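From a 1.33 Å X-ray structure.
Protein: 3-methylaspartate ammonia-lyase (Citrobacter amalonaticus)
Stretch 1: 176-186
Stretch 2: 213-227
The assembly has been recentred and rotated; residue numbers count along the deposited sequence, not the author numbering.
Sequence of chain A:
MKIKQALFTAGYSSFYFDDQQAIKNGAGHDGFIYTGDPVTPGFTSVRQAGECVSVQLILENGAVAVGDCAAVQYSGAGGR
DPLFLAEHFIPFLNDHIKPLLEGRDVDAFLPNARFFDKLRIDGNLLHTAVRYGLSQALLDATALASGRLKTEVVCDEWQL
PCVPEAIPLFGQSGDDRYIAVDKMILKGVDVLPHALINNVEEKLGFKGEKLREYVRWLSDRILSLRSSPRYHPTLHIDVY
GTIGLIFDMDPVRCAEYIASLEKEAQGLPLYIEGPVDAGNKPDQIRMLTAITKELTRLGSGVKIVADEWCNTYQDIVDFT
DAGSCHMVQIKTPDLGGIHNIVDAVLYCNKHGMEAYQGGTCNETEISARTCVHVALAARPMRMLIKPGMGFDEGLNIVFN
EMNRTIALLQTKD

Stretch 1 176-186: DRYIAVDKMIL
Stretch 2 213-227: EYVRWLSDRILSLRS

Two helices that run in roughly the same direction can be held by a contact that is aromatic at one end and aliphatic at the other, with a valine knob and a salt bridge between them, and this pair from 3-methylaspartate ammonia-lyase illustrates the principle. Helix 179-186, preceded by loop residues 176-178, crosses helix 213-225 at -37°, with axes 10.3 Å apart at closest approach. CA register pairs Arg177 with Tyr214, Val181 with Leu218, Asp182 with Arg221 and Ile185 with Arg226; 548 Å² is buried, both sides summed.

At the N-terminal end, Tyr214 (chi1 t, chi2 74°) has its CA-to-CB bond pointing toward stretch 1, and its OH donates to Arg177 O at 2.7 Å, capturing a carbonyl ahead of the helix. Arg177, p at chi1, t at chi2 and p at chi3, folds its CD over one face of the Tyr214 ring, 4.2 Å from the centroid. Tyr178 (chi1 m, chi2 -74°) presents its edge to the face of Trp217 (t, chi2 86°), the Tyr178 and Trp217 six-membered ring centroids 4.8 Å apart and planes at 84°, while receiving the edge of Tyr214 on its own face in an offset arrangement.

Val181, compact and beta-branched, is t and sits as a knob among Tyr214, Trp217, Leu218 (t, p) and Arg221; its CG2 lies 3.8 Å from Leu218 CD1, and its CG1 4.0 Å from Trp217 CZ3.

Beside it, Asp182 (m, chi2 -9°) starts sideways but brings its carboxylate to Arg221, whose t, p, t side chain aligns the guanidinium edge: Arg221 NE to Asp182 OD1 is 2.7 Å and Arg221 NH2 to Asp182 OD2 2.9 Å, a two-pronged salt bridge that pairs the charge of a buried aspartate.

Buried Ile185 (m, t) points its CA-to-CB bond toward stretch 2. A branched aliphatic side chain suits the place: CD1 lies 3.9 Å from Ile222 CG1 (m, t) and CG2 4.0 Å from Leu225 CB (m, p), just before Arg226 leaves helical geometry.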

ATOM      1  N   ASP A 176       1.308   6.214  15.359  1.00 17.67           N
ATOM      2  CA  ASP A 176       0.428   7.303  14.915  1.00 17.75           C
ATOM      3  C   ASP A 176      -0.988   7.058  15.463  1.00 17.02           C
ATOM      4  O   ASP A 176      -1.976   7.092  14.717  1.00 16.48           O
ATOM      5  CB  ASP A 176       0.410   7.301  13.382  1.00 18.34           C
ATOM      6  CG  ASP A 176       0.113   8.653  12.772  1.00 20.34           C
ATOM      7  OD1 ASP A 176       0.121   9.674  13.487  1.00 22.35           O
ATOM      8  OD2 ASP A 176      -0.137   8.768  11.550  1.00 22.87           O
ATOM      9  N   ARG A 177      -1.076   6.826  16.771  1.00 16.57           N
ATOM     10  CA  ARG A 177      -2.304   6.338  17.404  1.00 16.42           C
ATOM     11  C   ARG A 177      -3.450   7.330  17.559  1.00 16.58           C
ATOM     12  O   ARG A 177      -4.528   6.953  18.007  1.00 16.17           O
ATOM     13  CB  ARG A 177      -1.978   5.682  18.748  1.00 16.37           C
ATOM     14  CG  ARG A 177      -1.513   6.633  19.853  1.00 17.10           C
ATOM     15  CD  ARG A 177      -1.179   5.908  21.150  1.00 17.48           C
ATOM     16  NE  ARG A 177      -0.126   4.949  20.897  1.00 17.19           N
ATOM     17  CZ  ARG A 177       1.161   5.235  20.769  1.00 18.11           C
ATOM     18  NH1 ARG A 177       1.616   6.474  20.943  1.00 19.48           N
ATOM     19  NH2 ARG A 177       2.000   4.270  20.477  1.00 17.21           N
ATOM     20  N   TYR A 178      -3.233   8.585  17.172  1.00 16.61           N
ATOM     21  CA  TYR A 178      -4.305   9.571  17.211  1.00 16.65           C
ATOM     22  C   TYR A 178      -4.780   9.862  15.788  1.00 16.44           C
ATOM     23  O   TYR A 178      -5.950   9.681  15.466  1.00 16.73           O
ATOM     24  CB  TYR A 178      -3.853  10.848  17.932  1.00 16.90           C
ATOM     25  CG  TYR A 178      -3.437  10.574  19.353  1.00 17.73           C
ATOM     26  CD1 TYR A 178      -4.383  10.316  20.336  1.00 18.44           C
ATOM     27  CD2 TYR A 178      -2.106  10.523  19.702  1.00 18.90           C
ATOM     28  CE1 TYR A 178      -4.010  10.031  21.634  1.00 19.32           C
ATOM     29  CE2 TYR A 178      -1.720  10.234  21.000  1.00 19.49           C
ATOM     30  CZ  TYR A 178      -2.681   9.995  21.959  1.00 19.38           C
ATOM     31  OH  TYR A 178      -2.296   9.714  23.257  1.00 21.82           O
ATOM     32  N   ILE A 179      -3.857  10.274  14.930  1.00 16.54           N
ATOM     33  CA  ILE A 179      -4.191  10.550  13.539  1.00 16.95           C
ATOM     34  C   ILE A 179      -4.764   9.317  12.835  1.00 16.30           C
ATOM     35  O   ILE A 179      -5.724   9.432  12.080  1.00 15.89           O
ATOM     36  CB  ILE A 179      -2.957  11.058  12.772  1.00 17.61           C
ATOM     37  CG1 ILE A 179      -2.538  12.445  13.284  1.00 19.81           C
ATOM     38  CG2 ILE A 179      -3.234  11.059  11.281  1.00 18.51           C
ATOM     39  CD1 ILE A 179      -3.609  13.500  13.193  1.00 21.24           C
ATOM     40  N   ALA A 180      -4.192   8.141  13.078  1.00 15.57           N
ATOM     41  CA  ALA A 180      -4.660   6.953  12.375  1.00 15.52           C
ATOM     42  C   ALA A 180      -6.085   6.595  12.762  1.00 14.76           C
ATOM     43  O   ALA A 180      -6.834   6.053  11.949  1.00 14.72           O
ATOM     44  CB  ALA A 180      -3.726   5.788  12.606  1.00 15.70           C
ATOM     45  N   VAL A 181      -6.472   6.897  13.998  1.00 14.46           N
ATOM     46  CA  VAL A 181      -7.834   6.648  14.445  1.00 14.71           C
ATOM     47  C   VAL A 181      -8.816   7.467  13.609  1.00 14.78           C
ATOM     48  O   VAL A 181      -9.856   6.965  13.182  1.00 14.25           O
ATOM     49  CB  VAL A 181      -7.983   6.934  15.954  1.00 15.06           C
ATOM     50  CG1 VAL A 181      -9.443   7.089  16.365  1.00 15.30           C
ATOM     51  CG2 VAL A 181      -7.343   5.813  16.744  1.00 15.00           C
ATOM     52  N   ASP A 182      -8.482   8.728  13.358  1.00 15.02           N
ATOM     53  CA  ASP A 182      -9.343   9.570  12.528  1.00 15.50           C
ATOM     54  C   ASP A 182      -9.501   8.969  11.136  1.00 14.90           C
ATOM     55  O   ASP A 182     -10.609   8.920  10.599  1.00 14.90           O
ATOM     56  CB  ASP A 182      -8.777  10.978  12.387  1.00 16.29           C
ATOM     57  CG  ASP A 182      -8.806  11.758  13.674  1.00 17.51           C
ATOM     58  OD1 ASP A 182      -9.415  11.285  14.659  1.00 19.19           O
ATOM     59  OD2 ASP A 182      -8.225  12.864  13.775  1.00 19.00           O
ATOM     60  N   LYS A 183      -8.390   8.517  10.553  1.00 14.34           N
ATOM     61  CA  LYS A 183      -8.426   7.869   9.248  1.00 14.37           C
ATOM     62  C   LYS A 183      -9.362   6.675   9.265  1.00 14.14           C
ATOM     63  O   LYS A 183     -10.180   6.487   8.372  1.00 14.29           O
ATOM     64  CB  LYS A 183      -7.039   7.362   8.861  1.00 14.40           C
ATOM     65  CG  LYS A 183      -6.015   8.403   8.499  1.00 15.86           C
ATOM     66  CD  LYS A 183      -4.777   7.665   8.015  1.00 17.23           C
ATOM     67  CE  LYS A 183      -3.654   8.557   7.535  1.00 17.91           C
ATOM     68  NZ  LYS A 183      -2.483   7.687   7.190  1.00 18.70           N
HETATM   69  N   MSE A 184      -9.238   5.870  10.307  1.00 13.65           N
HETATM   70  CA  MSE A 184     -10.018   4.650  10.431  1.00 14.29           C
HETATM   71  C   MSE A 184     -11.504   4.931  10.609  1.00 14.29           C
HETATM   72  O   MSE A 184     -12.338   4.217  10.062  1.00 14.45           O
HETATM   73  CB  MSE A 184      -9.469   3.809  11.565  1.00 14.26           C
HETATM   74  CG  MSE A 184      -8.186   3.129  11.156  1.00 15.92           C
HETATM   75 SE   MSE A 184      -7.315   2.188  12.587  1.00 21.78          SE
HETATM   76  CE  MSE A 184      -5.496   2.319  12.032  1.00 16.23           C
ATOM     77  N   ILE A 185     -11.831   5.983  11.352  1.00 14.28           N
ATOM     78  CA  ILE A 185     -13.233   6.371  11.506  1.00 15.03           C
ATOM     79  C   ILE A 185     -13.772   6.861  10.159  1.00 14.60           C
ATOM     80  O   ILE A 185     -14.864   6.473   9.735  1.00 15.00           O
ATOM     81  CB  ILE A 185     -13.396   7.463  12.579  1.00 15.49           C
ATOM     82  CG1 ILE A 185     -13.050   6.910  13.960  1.00 16.27           C
ATOM     83  CG2 ILE A 185     -14.806   8.033  12.545  1.00 16.19           C
ATOM     84  CD1 ILE A 185     -12.754   7.974  14.987  1.00 17.01           C
ATOM     85  N   LEU A 186     -12.995   7.691   9.464  1.00 14.29           N
ATOM     86  CA  LEU A 186     -13.417   8.189   8.153  1.00 15.15           C
ATOM     87  C   LEU A 186     -13.692   7.054   7.187  1.00 14.81           C
ATOM     88  O   LEU A 186     -14.549   7.179   6.321  1.00 15.61           O
ATOM     89  CB  LEU A 186     -12.377   9.124   7.532  1.00 15.90           C
ATOM     90  CG  LEU A 186     -12.293  10.523   8.135  1.00 17.39           C
ATOM     91  CD1 LEU A 186     -11.147  11.320   7.556  1.00 19.17           C
ATOM     92  CD2 LEU A 186     -13.613  11.250   7.923  1.00 18.59           C
ATOM     93  N   GLU A 213      -6.470   6.485  29.758  1.00 21.57           N
ATOM     94  CA  GLU A 213      -6.818   7.763  29.165  1.00 21.94           C
ATOM     95  C   GLU A 213      -6.917   7.639  27.643  1.00 20.88           C
ATOM     96  O   GLU A 213      -7.758   8.279  27.018  1.00 20.79           O
ATOM     97  CB  GLU A 213      -5.812   8.824  29.607  1.00 23.22           C
ATOM     98  CG  GLU A 213      -5.842   8.992  31.123  1.00 26.57           C
ATOM     99  CD  GLU A 213      -5.216  10.275  31.622  1.00 30.70           C
ATOM    100  OE1 GLU A 213      -5.507  11.341  31.042  1.00 33.34           O
ATOM    101  OE2 GLU A 213      -4.449  10.216  32.614  1.00 33.75           O
ATOM    102  N   TYR A 214      -6.072   6.797  27.059  1.00 19.44           N
ATOM    103  CA  TYR A 214      -6.137   6.570  25.620  1.00 18.87           C
ATOM    104  C   TYR A 214      -7.438   5.873  25.200  1.00 18.57           C
ATOM    105  O   TYR A 214      -8.052   6.246  24.197  1.00 17.95           O
ATOM    106  CB  TYR A 214      -4.933   5.767  25.136  1.00 18.60           C
ATOM    107  CG  TYR A 214      -5.024   5.520  23.649  1.00 17.39           C
ATOM    108  CD1 TYR A 214      -4.775   6.546  22.746  1.00 17.25           C
ATOM    109  CD2 TYR A 214      -5.417   4.285  23.144  1.00 16.72           C
ATOM    110  CE1 TYR A 214      -4.892   6.345  21.392  1.00 16.27           C
ATOM    111  CE2 TYR A 214      -5.524   4.078  21.792  1.00 15.88           C
ATOM    112  CZ  TYR A 214      -5.271   5.110  20.920  1.00 15.87           C
ATOM    113  OH  TYR A 214      -5.390   4.887  19.564  1.00 15.70           O
ATOM    114  N   VAL A 215      -7.868   4.859  25.949  1.00 18.57           N
ATOM    115  CA  VAL A 215      -9.094   4.159  25.597  1.00 19.06           C
ATOM    116  C   VAL A 215     -10.265   5.133  25.627  1.00 19.45           C
ATOM    117  O   VAL A 215     -11.143   5.097  24.764  1.00 19.37           O
ATOM    118  CB  VAL A 215      -9.373   2.952  26.509  1.00 19.15           C
ATOM    119  CG1 VAL A 215     -10.689   2.307  26.147  1.00 18.77           C
ATOM    120  CG2 VAL A 215      -8.259   1.925  26.386  1.00 19.45           C
ATOM    121  N   ARG A 216     -10.275   6.008  26.629  1.00 20.13           N
ATOM    122  CA  ARG A 216     -11.335   6.998  26.753  1.00 20.56           C
ATOM    123  C   ARG A 216     -11.293   7.973  25.582  1.00 19.82           C
ATOM    124  O   ARG A 216     -12.331   8.321  25.012  1.00 19.68           O
ATOM    125  CB  ARG A 216     -11.199   7.753  28.077  1.00 21.36           C
ATOM    126  CG  ARG A 216     -12.309   8.759  28.326  1.00 23.25           C
ATOM    127  CD  ARG A 216     -13.681   8.145  28.361  1.00 26.09           C
ATOM    128  NE  ARG A 216     -14.712   9.089  27.954  1.00 29.11           N
ATOM    129  CZ  ARG A 216     -15.946   9.101  28.438  1.00 30.38           C
ATOM    130  NH1 ARG A 216     -16.318   8.212  29.353  1.00 30.47           N
ATOM    131  NH2 ARG A 216     -16.810  10.007  28.002  1.00 31.02           N
ATOM    132  N   TRP A 217     -10.088   8.415  25.235  1.00 19.52           N
ATOM    133  CA  TRP A 217      -9.916   9.319  24.111  1.00 19.16           C
ATOM    134  C   TRP A 217     -10.428   8.646  22.843  1.00 18.79           C
ATOM    135  O   TRP A 217     -11.104   9.259  22.024  1.00 18.73           O
ATOM    136  CB  TRP A 217      -8.454   9.707  23.920  1.00 19.57           C
ATOM    137  CG  TRP A 217      -8.296  10.561  22.718  1.00 19.78           C
ATOM    138  CD1 TRP A 217      -8.436  11.915  22.655  1.00 20.41           C
ATOM    139  CD2 TRP A 217      -8.059  10.122  21.378  1.00 19.95           C
ATOM    140  NE1 TRP A 217      -8.269  12.352  21.364  1.00 20.89           N
ATOM    141  CE2 TRP A 217      -8.035  11.269  20.558  1.00 19.90           C
ATOM    142  CE3 TRP A 217      -7.835   8.875  20.785  1.00 19.31           C
ATOM    143  CZ2 TRP A 217      -7.814  11.203  19.182  1.00 19.86           C
ATOM    144  CZ3 TRP A 217      -7.619   8.815  19.423  1.00 19.57           C
ATOM    145  CH2 TRP A 217      -7.601   9.970  18.639  1.00 19.80           C
ATOM    146  N   LEU A 218     -10.097   7.368  22.705  1.00 18.27           N
ATOM    147  CA  LEU A 218     -10.453   6.579  21.536  1.00 17.94           C
ATOM    148  C   LEU A 218     -11.962   6.420  21.383  1.00 17.99           C
ATOM    149  O   LEU A 218     -12.523   6.709  20.324  1.00 17.32           O
ATOM    150  CB  LEU A 218      -9.765   5.222  21.648  1.00 17.61           C
ATOM    151  CG  LEU A 218     -10.144   4.135  20.653  1.00 16.76           C
ATOM    152  CD1 LEU A 218      -9.887   4.590  19.230  1.00 16.50           C
ATOM    153  CD2 LEU A 218      -9.350   2.892  20.987  1.00 16.13           C
ATOM    154  N   SER A 219     -12.633   5.974  22.437  1.00 18.63           N
ATOM    155  CA  SER A 219     -14.082   5.828  22.359  1.00 19.30           C
ATOM    156  C   SER A 219     -14.764   7.195  22.178  1.00 19.98           C
ATOM    157  O   SER A 219     -15.720   7.315  21.416  1.00 19.96           O
ATOM    158  CB  SER A 219     -14.637   5.074  23.560  1.00 19.50           C
ATOM    159  OG  SER A 219     -14.280   5.705  24.764  1.00 19.46           O
ATOM    160  N   ASP A 220     -14.263   8.220  22.862  1.00 20.58           N
ATOM    161  CA  ASP A 220     -14.795   9.575  22.681  1.00 21.27           C
ATOM    162  C   ASP A 220     -14.672  10.012  21.216  1.00 20.80           C
ATOM    163  O   ASP A 220     -15.602  10.580  20.647  1.00 21.01           O
ATOM    164  CB  ASP A 220     -14.033  10.589  23.544  1.00 21.78           C
ATOM    165  CG  ASP A 220     -14.587  10.722  24.954  1.00 23.34           C
ATOM    166  OD1 ASP A 220     -15.719  10.273  25.211  1.00 23.96           O
ATOM    167  OD2 ASP A 220     -13.934  11.273  25.859  1.00 25.85           O
ATOM    168  N   ARG A 221     -13.515   9.747  20.610  1.00 20.14           N
ATOM    169  CA  ARG A 221     -13.250  10.178  19.245  1.00 19.71           C
ATOM    170  C   ARG A 221     -14.201   9.506  18.275  1.00 19.49           C
ATOM    171  O   ARG A 221     -14.736  10.143  17.371  1.00 19.16           O
ATOM    172  CB  ARG A 221     -11.810   9.856  18.854  1.00 19.62           C
ATOM    173  CG  ARG A 221     -11.326  10.586  17.621  1.00 19.61           C
ATOM    174  CD  ARG A 221     -11.172  12.088  17.835  1.00 19.75           C
ATOM    175  NE  ARG A 221     -10.507  12.741  16.718  1.00 20.40           N
ATOM    176  CZ  ARG A 221     -10.382  14.052  16.588  1.00 20.67           C
ATOM    177  NH1 ARG A 221     -10.879  14.872  17.511  1.00 21.74           N
ATOM    178  NH2 ARG A 221      -9.768  14.552  15.530  1.00 20.83           N
ATOM    179  N   ILE A 222     -14.393   8.206  18.461  1.00 19.36           N
ATOM    180  CA  ILE A 222     -15.309   7.434  17.633  1.00 19.65           C
ATOM    181  C   ILE A 222     -16.731   7.971  17.772  1.00 21.04           C
ATOM    182  O   ILE A 222     -17.392   8.230  16.772  1.00 21.17           O
ATOM    183  CB  ILE A 222     -15.241   5.934  18.001  1.00 19.10           C
ATOM    184  CG1 ILE A 222     -13.895   5.344  17.562  1.00 18.08           C
ATOM    185  CG2 ILE A 222     -16.394   5.169  17.367  1.00 19.21           C
ATOM    186  CD1 ILE A 222     -13.550   4.039  18.260  1.00 18.19           C
ATOM    187  N   LEU A 223     -17.189   8.143  19.009  1.00 22.87           N
ATOM    188  CA  LEU A 223     -18.549   8.618  19.249  1.00 24.51           C
ATOM    189  C   LEU A 223     -18.746  10.049  18.747  1.00 25.30           C
ATOM    190  O   LEU A 223     -19.837  10.399  18.298  1.00 25.91           O
ATOM    191  CB  LEU A 223     -18.917   8.487  20.732  1.00 24.87           C
ATOM    192  CG  LEU A 223     -18.987   7.039  21.238  1.00 26.44           C
ATOM    193  CD1 LEU A 223     -19.162   6.992  22.750  1.00 27.40           C
ATOM    194  CD2 LEU A 223     -20.102   6.279  20.542  1.00 27.75           C
ATOM    195  N   SER A 224     -17.691  10.859  18.788  1.00 26.09           N
ATOM    196  CA  SER A 224     -17.759  12.248  18.319  1.00 26.81           C
ATOM    197  C   SER A 224     -17.733  12.383  16.793  1.00 27.05           C
ATOM    198  O   SER A 224     -18.531  13.123  16.212  1.00 27.38           O
ATOM    199  CB  SER A 224     -16.592  13.052  18.897  1.00 27.09           C
ATOM    200  OG  SER A 224     -16.590  14.378  18.395  1.00 28.59           O
ATOM    201  N   LEU A 225     -16.815  11.670  16.144  1.00 26.96           N
ATOM    202  CA  LEU A 225     -16.596  11.821  14.704  1.00 27.25           C
ATOM    203  C   LEU A 225     -17.489  10.975  13.791  1.00 27.31           C
ATOM    204  O   LEU A 225     -17.676  11.320  12.623  1.00 26.98           O
ATOM    205  CB  LEU A 225     -15.127  11.529  14.367  1.00 27.45           C
ATOM    206  CG  LEU A 225     -14.122  12.658  14.596  1.00 28.74           C
ATOM    207  CD1 LEU A 225     -14.132  13.134  16.032  1.00 29.44           C
ATOM    208  CD2 LEU A 225     -12.730  12.192  14.188  1.00 29.38           C
ATOM    209  N   ARG A 226     -18.036   9.873  14.293  1.00 27.69           N
ATOM    210  CA  ARG A 226     -18.806   8.984  13.426  1.00 28.43           C
ATOM    211  C   ARG A 226     -19.983   9.702  12.765  1.00 29.43           C
ATOM    212  O   ARG A 226     -20.655  10.523  13.397  1.00 29.38           O
ATOM    213  CB  ARG A 226     -19.288   7.752  14.183  1.00 28.21           C
ATOM    214  CG  ARG A 226     -20.345   8.025  15.227  1.00 28.33           C
ATOM    215  CD  ARG A 226     -20.725   6.796  16.015  1.00 28.60           C
ATOM    216  NE  ARG A 226     -21.647   7.117  17.097  1.00 29.34           N
ATOM    217  CZ  ARG A 226     -22.113   6.238  17.970  1.00 30.61           C
ATOM    218  NH1 ARG A 226     -21.754   4.963  17.906  1.00 30.58           N
ATOM    219  NH2 ARG A 226     -22.948   6.637  18.922  1.00 31.57           N
ATOM    220  N   SER A 227     -20.229   9.367  11.500  1.00 30.77           N
ATOM    221  CA  SER A 227     -21.290  10.000  10.709  1.00 31.96           C
ATOM    222  C   SER A 227     -22.685   9.417  10.966  1.00 32.68           C
ATOM    223  O   SER A 227     -23.682   9.956  10.482  1.00 33.19           O
ATOM    224  CB  SER A 227     -20.956   9.926   9.212  1.00 32.26           C
ATOM    225  OG  SER A 227     -20.914   8.588   8.747  1.00 33.18           O
TER